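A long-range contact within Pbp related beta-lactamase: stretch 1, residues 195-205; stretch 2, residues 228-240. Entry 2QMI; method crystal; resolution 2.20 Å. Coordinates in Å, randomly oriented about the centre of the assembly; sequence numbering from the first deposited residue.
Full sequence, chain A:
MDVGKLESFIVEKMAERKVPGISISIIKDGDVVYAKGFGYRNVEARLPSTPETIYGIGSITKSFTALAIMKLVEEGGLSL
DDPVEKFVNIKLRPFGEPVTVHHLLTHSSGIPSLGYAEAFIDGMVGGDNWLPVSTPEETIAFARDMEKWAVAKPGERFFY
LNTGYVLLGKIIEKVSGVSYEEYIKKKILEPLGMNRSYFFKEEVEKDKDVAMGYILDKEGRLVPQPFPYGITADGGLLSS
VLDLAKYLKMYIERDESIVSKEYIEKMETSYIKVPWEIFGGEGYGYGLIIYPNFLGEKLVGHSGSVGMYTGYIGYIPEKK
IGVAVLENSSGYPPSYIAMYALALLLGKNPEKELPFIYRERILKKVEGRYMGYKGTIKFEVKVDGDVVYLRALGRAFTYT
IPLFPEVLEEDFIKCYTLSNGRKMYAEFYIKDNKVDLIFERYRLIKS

Stretch 1 (195-205) NRSYFFKEEVE
Stretch 2 228-240: PYGITADGGLLSS

A single antiparallel bridge can fix the register of two distant chain segments, leaving rotamers to fill the space around it. Residues 195-205 and 228-240 of this Pbp related beta-lactamase illustrate the principle, burying 638 Å² between them. The pivot pairs Tyr 198 with Leu 238, CA atoms 5.2 Å apart. Tyr 198 N donates to Leu 238 O at 2.8 Å, and Leu 238 N returns a nearly straight bond to Tyr 198 O at 3.0 Å. Both residues are extended (phi/psi -128/172 and -114/139). The antiparallel order sets Ser 197 beside Ser 239 (CA-CA 4.2 Å) and Phe 199 beside Leu 237 (CA-CA 5.3 Å), while Ser 197 CA approaches Leu 238 O at 3.2 Å in a CA-H...O contact.

Beyond the bridge toward Ser 239, contacts are polar. Ser 197, chi1 m, and Ser 239, chi1 t, bring their OG atoms to 2.8 Å, a hydrogen bond between hydroxyls. Farther along, Arg 196 (m, t, p, then chi4 -111°) leaves its NH1 4.2 Å from Ser 240 OG, and a water off to one side of that line bridges the two, accepting from Arg 196 NH1 at 3.2 Å and bonding to Ser 240 OG at 2.6 Å. Ser 240, chi1 p, also caps the helix that follows.

On the other side of the bridge the side-chain packing becomes mainly apolar. The CA-to-CB bond of Phe 199 points away from the second stretch, yet chi1 of -90° places the ring so that its end comes nearer, and chi2 of -66° sets its plane. Leu 237, chi1 t and chi2 p, lays CD1 over one face of that ring, 3.7 Å from its centroid and 15° off the normal, so a methyl group meets the pi cloud in a CH-pi contact. The ring edge faces Thr 232 O, 3.9 Å from Phe 199 CE1. Here the backbones no longer bond directly: a second water donates to both Phe 199 O (2.7 Å) and Gly 236 O (2.6 Å). Gly 236 has no room for a side chain, since an ideal CB would lie 2.0 Å from Ile 231 O.

Phe 200 sits at the N-cap position, right before a helix that begins at Lys 201 and whose first turn meets Tyr 229. The CA-to-CB bond of Tyr 229 points toward the first stretch, and chi1 m with chi2 -71° presents a ring face to Lys 201 CB, 3.6 Å from the centroid and 13° off the normal. The lysine coils through p, t, p, p, and its NZ is bonded elsewhere in the structure. Val 204, chi1 t, closes the packing: its CG1 lies 3.6 Å from Tyr 229 OH and its CG2 4.1 Å from CD2 of Leu 238 (m, p).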

# COMPACT_ATOMS: atom_id res chain seq x y z
N ASN A 195 22.16 47.95 -15.82
CA ASN A 195 21.33 47.73 -16.99
C ASN A 195 20.78 46.32 -17.14
O ASN A 195 20.12 46.01 -18.13
CB ASN A 195 22.12 48.10 -18.25
CG ASN A 195 22.69 49.51 -18.18
OD1 ASN A 195 21.96 50.49 -17.99
ND2 ASN A 195 24.01 49.62 -18.33
N ARG A 196 21.05 45.46 -16.16
CA ARG A 196 20.54 44.08 -16.20
C ARG A 196 19.88 43.71 -14.87
O ARG A 196 20.08 42.62 -14.33
CB ARG A 196 21.66 43.10 -16.57
CG ARG A 196 22.16 43.31 -18.00
CD ARG A 196 23.12 42.24 -18.49
NE ARG A 196 22.52 40.91 -18.57
CZ ARG A 196 22.84 39.90 -17.76
NH1 ARG A 196 23.76 40.08 -16.82
NH2 ARG A 196 22.23 38.73 -17.88
N SER A 197 19.10 44.66 -14.34
CA SER A 197 18.37 44.49 -13.10
C SER A 197 16.92 44.77 -13.51
O SER A 197 16.63 45.85 -14.01
CB SER A 197 18.85 45.50 -12.06
OG SER A 197 20.24 45.32 -11.80
N TYR A 198 16.02 43.82 -13.30
CA TYR A 198 14.63 43.99 -13.74
C TYR A 198 13.50 43.78 -12.72
O TYR A 198 13.72 43.30 -11.61
CB TYR A 198 14.36 43.06 -14.91
CG TYR A 198 15.46 42.96 -15.96
CD1 TYR A 198 15.62 43.94 -16.95
CD2 TYR A 198 16.31 41.85 -16.00
CE1 TYR A 198 16.58 43.82 -17.95
CE2 TYR A 198 17.28 41.72 -16.99
CZ TYR A 198 17.41 42.71 -17.96
OH TYR A 198 18.36 42.57 -18.94
N PHE A 199 12.29 44.12 -13.17
CA PHE A 199 11.06 43.95 -12.40
C PHE A 199 10.04 43.19 -13.25
O PHE A 199 9.37 42.27 -12.77
CB PHE A 199 10.44 45.31 -12.04
CG PHE A 199 10.92 45.86 -10.73
CD1 PHE A 199 10.61 45.22 -9.53
CD2 PHE A 199 11.68 47.03 -10.69
CE1 PHE A 199 11.04 45.74 -8.32
CE2 PHE A 199 12.12 47.55 -9.48
CZ PHE A 199 11.80 46.90 -8.29
N PHE A 200 9.93 43.59 -14.51
CA PHE A 200 8.98 43.02 -15.45
C PHE A 200 9.50 41.79 -16.20
O PHE A 200 10.63 41.78 -16.72
CB PHE A 200 8.55 44.09 -16.45
CG PHE A 200 8.15 45.39 -15.80
CD1 PHE A 200 7.04 45.44 -14.95
CD2 PHE A 200 8.88 46.55 -16.01
CE1 PHE A 200 6.67 46.63 -14.33
CE2 PHE A 200 8.52 47.75 -15.39
CZ PHE A 200 7.41 47.78 -14.55
N LYS A 201 8.66 40.76 -16.25
CA LYS A 201 8.96 39.50 -16.92
C LYS A 201 9.32 39.67 -18.39
O LYS A 201 10.12 38.91 -18.94
CB LYS A 201 7.77 38.57 -16.80
CG LYS A 201 6.48 39.16 -17.35
CD LYS A 201 5.35 38.14 -17.29
CE LYS A 201 5.00 37.79 -15.85
NZ LYS A 201 4.39 38.95 -15.13
N GLU A 202 8.71 40.67 -19.02
CA GLU A 202 8.96 40.93 -20.43
C GLU A 202 10.44 41.26 -20.69
O GLU A 202 11.01 40.82 -21.68
CB GLU A 202 8.05 42.06 -20.93
CG GLU A 202 6.56 41.71 -20.93
CD GLU A 202 5.81 42.23 -19.70
OE1 GLU A 202 6.38 42.21 -18.58
OE2 GLU A 202 4.64 42.64 -19.85
N GLU A 203 11.05 42.02 -19.78
CA GLU A 203 12.46 42.39 -19.89
C GLU A 203 13.36 41.17 -19.61
O GLU A 203 14.43 41.02 -20.21
CB GLU A 203 12.81 43.47 -18.87
CG GLU A 203 11.90 44.69 -18.84
CD GLU A 203 12.32 45.69 -17.77
OE1 GLU A 203 12.18 45.38 -16.56
OE2 GLU A 203 12.81 46.79 -18.15
N VAL A 204 12.92 40.31 -18.70
CA VAL A 204 13.69 39.13 -18.31
C VAL A 204 13.71 38.01 -19.35
O VAL A 204 14.73 37.34 -19.52
CB VAL A 204 13.15 38.56 -16.97
CG1 VAL A 204 13.84 37.26 -16.62
CG2 VAL A 204 13.35 39.60 -15.87
N GLU A 205 12.60 37.82 -20.05
CA GLU A 205 12.53 36.77 -21.06
C GLU A 205 13.35 37.12 -22.30
O GLU A 205 13.56 36.28 -23.18
CB GLU A 205 11.08 36.49 -21.45
CG GLU A 205 10.37 37.63 -22.17
CD GLU A 205 8.86 37.41 -22.28
OE1 GLU A 205 8.17 38.25 -22.91
OE2 GLU A 205 8.38 36.39 -21.72
N PRO A 228 8.18 34.16 -8.96
CA PRO A 228 6.78 34.42 -8.63
C PRO A 228 6.42 35.89 -8.88
O PRO A 228 6.22 36.67 -7.94
CB PRO A 228 6.70 34.05 -7.16
CG PRO A 228 8.02 34.55 -6.66
CD PRO A 228 8.99 34.09 -7.73
N TYR A 229 6.35 36.26 -10.15
CA TYR A 229 6.02 37.62 -10.56
C TYR A 229 4.76 38.15 -9.89
O TYR A 229 3.71 37.51 -9.95
CB TYR A 229 5.87 37.70 -12.08
CG TYR A 229 7.18 37.50 -12.80
CD1 TYR A 229 8.18 38.48 -12.77
CD2 TYR A 229 7.44 36.32 -13.50
CE1 TYR A 229 9.40 38.29 -13.42
CE2 TYR A 229 8.65 36.12 -14.15
CZ TYR A 229 9.62 37.10 -14.11
OH TYR A 229 10.81 36.89 -14.76
N GLY A 230 4.90 39.31 -9.26
CA GLY A 230 3.79 39.95 -8.58
C GLY A 230 4.24 40.82 -7.43
O GLY A 230 3.68 41.88 -7.18
N ILE A 231 5.27 40.36 -6.72
CA ILE A 231 5.84 41.07 -5.58
C ILE A 231 6.71 42.23 -6.10
O ILE A 231 7.31 42.11 -7.17
CB ILE A 231 6.65 40.04 -4.73
CG1 ILE A 231 7.15 40.66 -3.43
CG2 ILE A 231 7.82 39.51 -5.53
CD1 ILE A 231 7.77 39.63 -2.50
N THR A 232 6.78 43.34 -5.37
CA THR A 232 7.57 44.50 -5.83
C THR A 232 8.52 45.17 -4.84
O THR A 232 9.70 44.83 -4.78
CB THR A 232 6.64 45.60 -6.39
OG1 THR A 232 5.62 45.92 -5.43
CG2 THR A 232 5.99 45.15 -7.69
N ALA A 233 8.01 46.15 -4.08
CA ALA A 233 8.81 46.91 -3.12
C ALA A 233 9.44 46.09 -1.98
O ALA A 233 10.51 46.45 -1.49
CB ALA A 233 7.97 48.05 -2.54
N ASP A 234 8.79 45.01 -1.57
CA ASP A 234 9.30 44.17 -0.50
C ASP A 234 10.27 43.08 -0.95
O ASP A 234 10.94 42.47 -0.12
CB ASP A 234 8.13 43.54 0.27
CG ASP A 234 7.20 42.76 -0.62
OD1 ASP A 234 7.10 43.08 -1.82
OD2 ASP A 234 6.55 41.83 -0.12
N GLY A 235 10.36 42.84 -2.26
CA GLY A 235 11.30 41.83 -2.73
C GLY A 235 11.07 41.24 -4.11
O GLY A 235 11.13 40.03 -4.27
N GLY A 236 10.87 42.08 -5.12
CA GLY A 236 10.62 41.56 -6.46
C GLY A 236 11.66 41.85 -7.52
O GLY A 236 11.43 41.60 -8.70
N LEU A 237 12.81 42.36 -7.12
CA LEU A 237 13.84 42.68 -8.09
C LEU A 237 14.71 41.47 -8.47
O LEU A 237 15.04 40.64 -7.62
CB LEU A 237 14.71 43.82 -7.54
CG LEU A 237 15.65 44.56 -8.48
CD1 LEU A 237 14.86 45.26 -9.60
CD2 LEU A 237 16.44 45.57 -7.67
N LEU A 238 15.02 41.37 -9.76
CA LEU A 238 15.88 40.31 -10.27
C LEU A 238 17.14 41.02 -10.76
O LEU A 238 17.05 42.08 -11.37
CB LEU A 238 15.23 39.55 -11.43
CG LEU A 238 14.01 38.67 -11.16
CD1 LEU A 238 12.75 39.53 -11.11
CD2 LEU A 238 13.88 37.64 -12.27
N SER A 239 18.31 40.45 -10.49
CA SER A 239 19.55 41.08 -10.91
C SER A 239 20.67 40.05 -10.98
O SER A 239 20.41 38.85 -10.90
CB SER A 239 19.91 42.21 -9.93
OG SER A 239 21.01 42.99 -10.37
N SER A 240 21.90 40.53 -11.14
CA SER A 240 23.08 39.67 -11.20
C SER A 240 24.05 40.17 -10.14
O SER A 240 23.86 41.27 -9.61
CB SER A 240 23.73 39.74 -12.58
OG SER A 240 24.46 40.95 -12.73
O HOH W 1 24.99 42.32 -14.89
O HOH W 2 9.66 40.90 -10.49